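Local atomic coordinates of endonuclease 8-like L720 (Acanthamoeba polyphaga mimivirus, PDB entry 4MB7), a protein that is a viral endonuclease VIII-like protein of the Fpg/Nei family, with an H2TH domain and a zinc-binding motif. Residues 18-23 / 92-97; 22-27 / 35-40; 184-189 / 264-269. All blocks are in the same frame, centred on the assembly; numbering follows the deposited sequence.

Interaction 1: residues 18-23 / 92-97; sequences NHRIVS and QLDNDI
A classic beta bulge joins the edge strand 21-25 to its antiparallel neighbour 89-93 in the four-stranded sheet of the N-terminal part of this Fpg/Nei-family protein. Val22 and Ser23 both face Gln92, whose carbonyl oxygen accepts from Val22 N at 2.9 Å, in the carbonyl plane, and more weakly from Ser23 N. Gln92 N donates in return to Ser23 O at 2.9 Å. The extra residue shifts the register by one; the next pair, Ile21 with Leu93, is non-hydrogen-bonded, with Leu93 CD2 4.0 Å from Ile21 CG1.

Beyond it strand 89-93 ends in a type I turn from Leu93 to Asp96, and the side chain of Asp94 carries the polar contact with the loop 18-20 preceding strand 21-25. With its CG between the backbone N and the carbonyl carbon (chi1 52°), the carboxylate crosses to that loop, gripped at both oxygens. OD2 takes the N-H of Arg20 from above the carboxylate plane, and a water donates to it while accepting from Arg20 NE. The guanidinium turns to Asp38, through a salt bridge from NH1; with NE 4.4 Å from Asp94 OD2, its charge should still favour an ionised carboxylate.

The imidazole of His19 is fixed on two sides. Asn95 lays its amide over one ring face, the planes 29° apart, with ND2 3.2 Å from CE1 near the rim; an Asx turn, with Asn95 OD1 accepting from Ile97 N, holds that amide. At the ring edge His19 ND1 donates to the syn lone pair of Asp94 OD1 at 2.8 Å, N-H...O angle 145°.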
loop_
_atom_site.group_PDB
_atom_site.type_symbol
_atom_site.label_atom_id
_atom_site.label_comp_id
_atom_site.label_asym_id
_atom_site.label_seq_id
_atom_site.Cartn_x
_atom_site.Cartn_y
_atom_site.Cartn_z
ATOM N N ASN A 18 -6.788 4.962 21.291
ATOM C CA ASN A 18 -7.425 5.305 22.568
ATOM C C ASN A 18 -7.292 6.765 23.003
ATOM O O ASN A 18 -7.714 7.131 24.100
ATOM C CB ASN A 18 -6.988 4.361 23.697
ATOM C CG ASN A 18 -7.358 2.920 23.424
ATOM O OD1 ASN A 18 -8.413 2.636 22.856
ATOM N ND2 ASN A 18 -6.490 1.998 23.823
ATOM N N HIS A 19 -6.719 7.602 22.145
ATOM C CA HIS A 19 -6.594 9.024 22.457
ATOM C C HIS A 19 -7.676 9.865 21.785
ATOM O O HIS A 19 -8.201 9.500 20.733
ATOM C CB HIS A 19 -5.196 9.541 22.105
ATOM C CG HIS A 19 -4.124 9.034 23.019
ATOM N ND1 HIS A 19 -3.885 9.583 24.261
ATOM C CD2 HIS A 19 -3.239 8.019 22.880
ATOM C CE1 HIS A 19 -2.894 8.934 24.843
ATOM N NE2 HIS A 19 -2.484 7.980 24.027
ATOM N N ARG A 20 -8.001 10.991 22.409
ATOM C CA ARG A 20 -9.099 11.842 21.966
ATOM C C ARG A 20 -8.620 12.958 21.049
ATOM O O ARG A 20 -7.570 13.556 21.279
ATOM C CB ARG A 20 -9.813 12.441 23.182
ATOM C CG ARG A 20 -10.986 13.346 22.844
ATOM C CD ARG A 20 -11.704 13.805 24.106
ATOM N NE ARG A 20 -10.773 14.347 25.092
ATOM C CZ ARG A 20 -10.359 15.609 25.117
ATOM N NH1 ARG A 20 -10.792 16.470 24.206
ATOM N NH2 ARG A 20 -9.509 16.010 26.051
ATOM N N ILE A 21 -9.399 13.240 20.008
ATOM C CA ILE A 21 -9.103 14.356 19.121
ATOM C C ILE A 21 -9.498 15.677 19.771
ATOM O O ILE A 21 -10.673 15.921 20.042
ATOM C CB ILE A 21 -9.828 14.216 17.771
ATOM C CG1 ILE A 21 -9.303 12.992 17.016
ATOM C CG2 ILE A 21 -9.650 15.479 16.941
ATOM C CD1 ILE A 21 -10.073 12.676 15.748
ATOM N N VAL A 22 -8.507 16.526 20.018
ATOM C CA VAL A 22 -8.749 17.827 20.632
ATOM C C VAL A 22 -9.010 18.883 19.564
ATOM O O VAL A 22 -9.919 19.702 19.691
ATOM C CB VAL A 22 -7.564 18.256 21.520
ATOM C CG1 VAL A 22 -7.712 19.706 21.955
ATOM C CG2 VAL A 22 -7.458 17.340 22.730
ATOM N N SER A 23 -8.207 18.853 18.506
ATOM C CA SER A 23 -8.404 19.748 17.375
ATOM C C SER A 23 -8.065 19.031 16.074
ATOM O O SER A 23 -7.265 18.097 16.060
ATOM C CB SER A 23 -7.559 21.018 17.530
ATOM O OG SER A 23 -6.177 20.718 17.558
ATOM N N GLN A 92 -4.584 17.021 16.222
ATOM C CA GLN A 92 -3.933 17.090 17.527
ATOM C C GLN A 92 -4.709 16.284 18.562
ATOM O O GLN A 92 -5.922 16.441 18.705
ATOM C CB GLN A 92 -3.773 18.538 17.996
ATOM C CG GLN A 92 -3.096 18.644 19.358
ATOM C CD GLN A 92 -2.605 20.040 19.674
ATOM O OE1 GLN A 92 -2.693 20.948 18.847
ATOM N NE2 GLN A 92 -2.078 20.219 20.879
ATOM N N LEU A 93 -4.001 15.420 19.280
ATOM C CA LEU A 93 -4.624 14.553 20.272
ATOM C C LEU A 93 -4.481 15.108 21.691
ATOM O O LEU A 93 -3.821 16.124 21.905
ATOM C CB LEU A 93 -4.027 13.150 20.185
ATOM C CG LEU A 93 -4.150 12.531 18.790
ATOM C CD1 LEU A 93 -3.393 11.222 18.710
ATOM C CD2 LEU A 93 -5.615 12.329 18.430
ATOM N N ASP A 94 -5.102 14.432 22.654
ATOM C CA ASP A 94 -5.117 14.896 24.041
ATOM C C ASP A 94 -3.760 14.815 24.743
ATOM O O ASP A 94 -3.562 15.434 25.789
ATOM C CB ASP A 94 -6.186 14.155 24.853
ATOM C CG ASP A 94 -6.077 12.644 24.728
ATOM O OD1 ASP A 94 -4.989 12.144 24.374
ATOM O OD2 ASP A 94 -7.086 11.956 24.989
ATOM N N ASN A 95 -2.831 14.054 24.173
ATOM C CA ASN A 95 -1.488 13.948 24.735
ATOM C C ASN A 95 -0.462 14.802 23.991
ATOM O O ASN A 95 0.733 14.502 24.011
ATOM C CB ASN A 95 -1.029 12.487 24.783
ATOM C CG ASN A 95 -0.974 11.844 23.410
ATOM O OD1 ASN A 95 -1.322 12.463 22.405
ATOM N ND2 ASN A 95 -0.527 10.595 23.361
ATOM N N ASP A 96 -0.947 15.851 23.329
ATOM C CA ASP A 96 -0.108 16.800 22.585
ATOM C C ASP A 96 0.571 16.230 21.335
ATOM O O ASP A 96 1.350 16.924 20.678
ATOM C CB ASP A 96 0.925 17.476 23.497
ATOM C CG ASP A 96 0.429 18.790 24.068
ATOM O OD1 ASP A 96 -0.803 18.991 24.128
ATOM O OD2 ASP A 96 1.273 19.625 24.454
ATOM N N ILE A 97 0.277 14.978 21.004
ATOM C CA ILE A 97 0.760 14.395 19.757
ATOM C C ILE A 97 -0.014 14.989 18.585
ATOM O O ILE A 97 -1.230 15.155 18.660
ATOM C CB ILE A 97 0.615 12.858 19.760
ATOM C CG1 ILE A 97 1.643 12.233 20.704
ATOM C CG2 ILE A 97 0.773 12.288 18.354
ATOM C CD1 ILE A 97 1.636 10.724 20.692
HETATM O O HOH W 1 -9.288 13.014 26.529
#

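Interaction 2: residues 22-27 / 35-40; sequences VSISGP and DLIDYI
Ile37 CD1 centres this small apolar contact, 3.7 Å from Ile24 CG2, 3.7 Å from Val22 O and 3.9 Å from Ser23 CA, so one methyl covers both a side-chain branch and the strand backbone. The two isoleucines slide past each other in opposite directions. On Ile24, CG1 stands anti to the backbone N (chi1 178°), which puts CG2 in the crowded position facing Ile37 and carries the other branch on toward Leu36, where the two CD1 methyls lie 4.2 Å apart.

No hydrogen bond crosses between 22-27 and 35-40; part of what shapes the loop is internal. Tyr39 N bonds to Leu36 O at 3.2 Å, Asp35 OD1 weakly accepts from Ile37 N, and Leu36 CD2 rests over the centre of the Tyr39 ring. Backbone bonds of Asp38 and Tyr39 to Ile21, and of Leu36 N to Tyr29 OH, anchor it. Leu36 also reaches Leu55, Tyr63 and Ile65 of strands 50-56 and 63-70 in the other sheet, and Tyr39 OH bonds to Pro61 O.

The arrangement is a type II beta turn, Leu36 to Tyr39, between helix 27-32 and strand 40-47, with Ile37 against edge strand 21-25 of one sheet and Leu36 against the other.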
loop_
_atom_site.group_PDB
_atom_site.type_symbol
_atom_site.label_atom_id
_atom_site.label_comp_id
_atom_site.label_asym_id
_atom_site.label_seq_id
_atom_site.Cartn_x
_atom_site.Cartn_y
_atom_site.Cartn_z
ATOM N N VAL A 22 -8.507 16.526 20.018
ATOM C CA VAL A 22 -8.749 17.827 20.632
ATOM C C VAL A 22 -9.010 18.883 19.564
ATOM O O VAL A 22 -9.919 19.702 19.691
ATOM C CB VAL A 22 -7.564 18.256 21.520
ATOM C CG1 VAL A 22 -7.712 19.706 21.955
ATOM C CG2 VAL A 22 -7.458 17.340 22.730
ATOM N N SER A 23 -8.207 18.853 18.506
ATOM C CA SER A 23 -8.404 19.748 17.375
ATOM C C SER A 23 -8.065 19.031 16.074
ATOM O O SER A 23 -7.265 18.097 16.060
ATOM C CB SER A 23 -7.559 21.018 17.530
ATOM O OG SER A 23 -6.177 20.718 17.558
ATOM N N ILE A 24 -8.686 19.470 14.985
ATOM C CA ILE A 24 -8.495 18.848 13.678
ATOM C C ILE A 24 -8.791 19.866 12.578
ATOM O O ILE A 24 -9.743 20.638 12.684
ATOM C CB ILE A 24 -9.376 17.581 13.531
ATOM C CG1 ILE A 24 -9.221 16.954 12.143
ATOM C CG2 ILE A 24 -10.836 17.897 13.820
ATOM C CD1 ILE A 24 -9.842 15.574 12.034
ATOM N N SER A 25 -7.963 19.885 11.536
ATOM C CA SER A 25 -8.113 20.876 10.472
ATOM C C SER A 25 -7.412 20.481 9.172
ATOM O O SER A 25 -6.781 19.430 9.089
ATOM C CB SER A 25 -7.593 22.237 10.939
ATOM O OG SER A 25 -6.195 22.189 11.176
ATOM N N GLY A 26 -7.522 21.348 8.167
ATOM C CA GLY A 26 -6.932 21.104 6.861
ATOM C C GLY A 26 -7.998 20.949 5.791
ATOM O O GLY A 26 -9.148 20.647 6.105
ATOM N N PRO A 27 -7.624 21.161 4.519
ATOM C CA PRO A 27 -8.575 21.058 3.404
ATOM C C PRO A 27 -9.222 19.679 3.287
ATOM O O PRO A 27 -10.414 19.594 2.995
ATOM C CB PRO A 27 -7.712 21.357 2.169
ATOM C CG PRO A 27 -6.295 21.179 2.619
ATOM C CD PRO A 27 -6.281 21.562 4.064
ATOM N N ASP A 35 -18.003 16.996 11.666
ATOM C CA ASP A 35 -17.293 17.436 12.865
ATOM C C ASP A 35 -16.775 16.241 13.667
ATOM O O ASP A 35 -17.555 15.439 14.178
ATOM C CB ASP A 35 -18.201 18.308 13.737
ATOM C CG ASP A 35 -17.486 18.860 14.958
ATOM O OD1 ASP A 35 -16.243 18.979 14.918
ATOM O OD2 ASP A 35 -18.167 19.178 15.955
ATOM N N LEU A 36 -15.454 16.132 13.779
ATOM C CA LEU A 36 -14.837 14.989 14.445
ATOM C C LEU A 36 -14.186 15.342 15.782
ATOM O O LEU A 36 -13.473 14.522 16.363
ATOM C CB LEU A 36 -13.804 14.326 13.527
ATOM C CG LEU A 36 -14.348 13.652 12.266
ATOM C CD1 LEU A 36 -13.214 13.079 11.434
ATOM C CD2 LEU A 36 -15.349 12.569 12.633
ATOM N N ILE A 37 -14.426 16.558 16.263
ATOM C CA ILE A 37 -13.895 16.985 17.556
ATOM C C ILE A 37 -14.343 16.035 18.666
ATOM O O ILE A 37 -15.501 15.614 18.698
ATOM C CB ILE A 37 -14.326 18.432 17.897
ATOM C CG1 ILE A 37 -13.768 19.413 16.865
ATOM C CG2 ILE A 37 -13.851 18.827 19.287
ATOM C CD1 ILE A 37 -12.258 19.467 16.834
ATOM N N ASP A 38 -13.404 15.675 19.542
ATOM C CA ASP A 38 -13.662 14.822 20.706
ATOM C C ASP A 38 -13.983 13.363 20.375
ATOM O O ASP A 38 -14.375 12.593 21.251
ATOM C CB ASP A 38 -14.743 15.422 21.614
ATOM C CG ASP A 38 -14.310 16.730 22.241
ATOM O OD1 ASP A 38 -13.104 16.875 22.540
ATOM O OD2 ASP A 38 -15.171 17.614 22.432
ATOM N N TYR A 39 -13.813 12.984 19.113
ATOM C CA TYR A 39 -13.886 11.578 18.744
ATOM C C TYR A 39 -12.669 10.841 19.296
ATOM O O TYR A 39 -11.628 11.448 19.544
ATOM C CB TYR A 39 -13.962 11.415 17.225
ATOM C CG TYR A 39 -15.371 11.270 16.692
ATOM C CD1 TYR A 39 -16.212 12.369 16.583
ATOM C CD2 TYR A 39 -15.856 10.031 16.294
ATOM C CE1 TYR A 39 -17.501 12.239 16.095
ATOM C CE2 TYR A 39 -17.140 9.891 15.803
ATOM C CZ TYR A 39 -17.959 10.998 15.707
ATOM O OH TYR A 39 -19.240 10.863 15.219
ATOM N N ILE A 40 -12.810 9.533 19.489
ATOM C CA ILE A 40 -11.738 8.711 20.031
ATOM C C ILE A 40 -11.173 7.789 18.957
ATOM O O ILE A 40 -11.926 7.160 18.214
ATOM C CB ILE A 40 -12.244 7.838 21.195
ATOM C CG1 ILE A 40 -12.955 8.695 22.243
ATOM C CG2 ILE A 40 -11.096 7.057 21.822
ATOM C CD1 ILE A 40 -12.057 9.690 22.919
#

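Interaction 3: residues 184-189 / 264-269; sequences LQQEAL and MTTWCP. With ZN (zinc ion), chain B.
Gln185 begins the contact on helix 182-191. Its CG lies between the backbone N and the carbonyl carbon and the chain bends at chi2 (93°), which brings the amide round to the strand. NE2 donates to Thr265 OG1 at 3.2 Å, with the hydroxyl oxygen in the amide plane and an N-H...O angle of 150°. Thr265 OG1 has its stronger partner in Arg263. Gln185 NE2 also bonds to Asn182 OD1, and OE1 is engaged by Thr168 OG1, so both ends of the amide are held, consistent with the modelled orientation.

Gln186 points its CB at the strand, where it meets the Thr265 CG2 methyl at 3.6 Å. From there the side chain runs out extended beyond CG and sets its amide beside the strand backbone, where two weak bonds reach the groups flanking Thr265: Thr266 N donates to OE1 at 3.3 Å, and NE2 donates to Met264 O. NE2 has its stronger partner in Asn182 O, and Asn182 ND2 also reaches Met264 O, making Asn182 the second-shell residue that positions both glutamines. Here a helix of the H2TH domain runs nearly parallel to strand 263-267; the axes of 184-189 and 264-267 approach to 8.4 Å at 17°. This strand belongs to the C-terminal beta hairpin of a zinc finger, as in many Fpg/Nei proteins. One water donates to Gln186 OE1 at 2.7 Å and also bonds to Thr266 OG1. A second donates to Gln186 O and Thr266 O, linking the two backbones.

Glu187 has its CB directed away from the strand, and its carboxylate accepts from the backbone N-H groups of Arg240, Ile241 and Tyr242. Just past the strand, Cys268 SG binds the zinc ion at 2.3 Å, alongside Cys247, His251 and Cys271.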
loop_
_atom_site.group_PDB
_atom_site.type_symbol
_atom_site.label_atom_id
_atom_site.label_comp_id
_atom_site.label_asym_id
_atom_site.label_seq_id
_atom_site.Cartn_x
_atom_site.Cartn_y
_atom_site.Cartn_z
ATOM N N LEU A 184 8.378 -2.877 -6.807
ATOM C CA LEU A 184 8.334 -4.290 -6.438
ATOM C C LEU A 184 8.107 -5.208 -7.634
ATOM O O LEU A 184 8.790 -6.222 -7.782
ATOM C CB LEU A 184 7.248 -4.541 -5.390
ATOM C CG LEU A 184 7.584 -4.196 -3.939
ATOM C CD1 LEU A 184 6.331 -4.260 -3.072
ATOM C CD2 LEU A 184 8.653 -5.134 -3.405
ATOM N N GLN A 185 7.144 -4.855 -8.479
ATOM C CA GLN A 185 6.779 -5.706 -9.606
ATOM C C GLN A 185 7.935 -5.923 -10.586
ATOM O O GLN A 185 8.143 -7.038 -11.058
ATOM C CB GLN A 185 5.526 -5.175 -10.320
ATOM C CG GLN A 185 5.676 -3.804 -10.962
ATOM C CD GLN A 185 6.087 -3.888 -12.421
ATOM O OE1 GLN A 185 6.120 -4.969 -13.006
ATOM N NE2 GLN A 185 6.401 -2.744 -13.017
ATOM N N GLN A 186 8.698 -4.872 -10.872
ATOM C CA GLN A 186 9.785 -4.990 -11.842
ATOM C C GLN A 186 11.054 -5.594 -11.240
ATOM O O GLN A 186 11.810 -6.276 -11.934
ATOM C CB GLN A 186 10.074 -3.649 -12.527
ATOM C CG GLN A 186 10.526 -2.531 -11.608
ATOM C CD GLN A 186 10.476 -1.175 -12.292
ATOM O OE1 GLN A 186 11.481 -0.688 -12.806
ATOM N NE2 GLN A 186 9.297 -0.564 -12.305
ATOM N N GLU A 187 11.283 -5.352 -9.952
ATOM C CA GLU A 187 12.400 -5.978 -9.255
ATOM C C GLU A 187 12.187 -7.487 -9.159
ATOM O O GLU A 187 13.124 -8.270 -9.325
ATOM C CB GLU A 187 12.575 -5.384 -7.856
ATOM C CG GLU A 187 13.215 -4.004 -7.837
ATOM C CD GLU A 187 14.682 -4.034 -8.227
ATOM O OE1 GLU A 187 15.361 -5.037 -7.925
ATOM O OE2 GLU A 187 15.153 -3.053 -8.839
ATOM N N ALA A 188 10.948 -7.889 -8.896
ATOM C CA ALA A 188 10.611 -9.303 -8.793
ATOM C C ALA A 188 10.715 -9.987 -10.151
ATOM O O ALA A 188 11.207 -11.111 -10.255
ATOM C CB ALA A 188 9.218 -9.476 -8.223
ATOM N N LEU A 189 10.249 -9.301 -11.190
ATOM C CA LEU A 189 10.280 -9.850 -12.540
ATOM C C LEU A 189 11.707 -10.082 -13.026
ATOM O O LEU A 189 11.980 -11.068 -13.710
ATOM C CB LEU A 189 9.510 -8.954 -13.511
ATOM C CG LEU A 189 7.987 -9.096 -13.445
ATOM C CD1 LEU A 189 7.302 -8.056 -14.316
ATOM C CD2 LEU A 189 7.559 -10.501 -13.847
ATOM N N MET A 264 5.928 2.756 -15.822
ATOM C CA MET A 264 7.225 2.779 -16.447
ATOM C C MET A 264 8.031 1.631 -15.869
ATOM O O MET A 264 8.300 1.610 -14.673
ATOM C CB MET A 264 7.902 4.109 -16.131
ATOM C CG MET A 264 9.306 4.273 -16.682
ATOM S SD MET A 264 9.347 4.627 -18.451
ATOM C CE MET A 264 7.999 5.788 -18.643
ATOM N N THR A 265 8.438 0.694 -16.720
ATOM C CA THR A 265 9.131 -0.501 -16.249
ATOM C C THR A 265 10.490 -0.671 -16.921
ATOM O O THR A 265 10.606 -0.565 -18.142
ATOM C CB THR A 265 8.293 -1.766 -16.520
ATOM O OG1 THR A 265 6.988 -1.613 -15.947
ATOM C CG2 THR A 265 8.962 -2.999 -15.932
ATOM N N THR A 266 11.516 -0.930 -16.117
ATOM C CA THR A 266 12.839 -1.248 -16.635
ATOM C C THR A 266 13.059 -2.754 -16.592
ATOM O O THR A 266 12.867 -3.385 -15.554
ATOM C CB THR A 266 13.950 -0.564 -15.820
ATOM O OG1 THR A 266 13.839 0.858 -15.951
ATOM C CG2 THR A 266 15.320 -1.004 -16.311
ATOM N N TRP A 267 13.452 -3.331 -17.723
ATOM C CA TRP A 267 13.737 -4.760 -17.779
ATOM C C TRP A 267 14.920 -5.057 -18.689
ATOM O O TRP A 267 15.224 -4.290 -19.601
ATOM C CB TRP A 267 12.507 -5.547 -18.241
ATOM C CG TRP A 267 12.215 -5.442 -19.711
ATOM C CD1 TRP A 267 12.737 -6.217 -20.709
ATOM C CD2 TRP A 267 11.318 -4.523 -20.349
ATOM N NE1 TRP A 267 12.228 -5.832 -21.924
ATOM C CE2 TRP A 267 11.355 -4.794 -21.731
ATOM C CE3 TRP A 267 10.491 -3.494 -19.885
ATOM C CZ2 TRP A 267 10.596 -4.077 -22.655
ATOM C CZ3 TRP A 267 9.738 -2.782 -20.804
ATOM C CH2 TRP A 267 9.797 -3.077 -22.172
ATOM N N CYS A 268 15.584 -6.179 -18.433
ATOM C CA CYS A 268 16.681 -6.626 -19.277
ATOM C C CYS A 268 16.168 -7.623 -20.310
ATOM O O CYS A 268 15.670 -8.688 -19.953
ATOM C CB CYS A 268 17.781 -7.261 -18.432
ATOM S SG CYS A 268 19.129 -7.958 -19.401
ATOM N N PRO A 269 16.287 -7.274 -21.600
ATOM C CA PRO A 269 15.784 -8.114 -22.694
ATOM C C PRO A 269 16.554 -9.425 -22.810
ATOM O O PRO A 269 16.047 -10.391 -23.380
ATOM C CB PRO A 269 16.021 -7.248 -23.933
ATOM C CG PRO A 269 17.156 -6.361 -23.556
ATOM C CD PRO A 269 16.953 -6.059 -22.100
HETATM ZN ZN ZN B . 20.877 -8.563 -18.098
HETATM O O HOH W 2 11.838 -6.045 -14.680
HETATM O O HOH W 3 12.725 1.573 -13.619
#

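In the fold
Interactions 1 and 2 are neighbours, their centres 9 Å apart, and share Val22 and Ser23 of strand 21-25. This edge strand pairs with 89-93 in interaction 1 and meets the 35-40 loop in interaction 2; a probable hydrogen bond from Asp38 N to Ile21 O ties them together. Both open on residues 18-27, and both close before interaction 3 begins. That one lies on the opposite side of the chain's centre, its centre 42 to 43 Å from theirs, where the H2TH helix 182-191 meets the zinc-finger hairpin. The contacts thus sample both ends of a two-part, Fpg/Nei-like architecture: the N-terminal sheets and the helical, zinc-bearing C-terminal part.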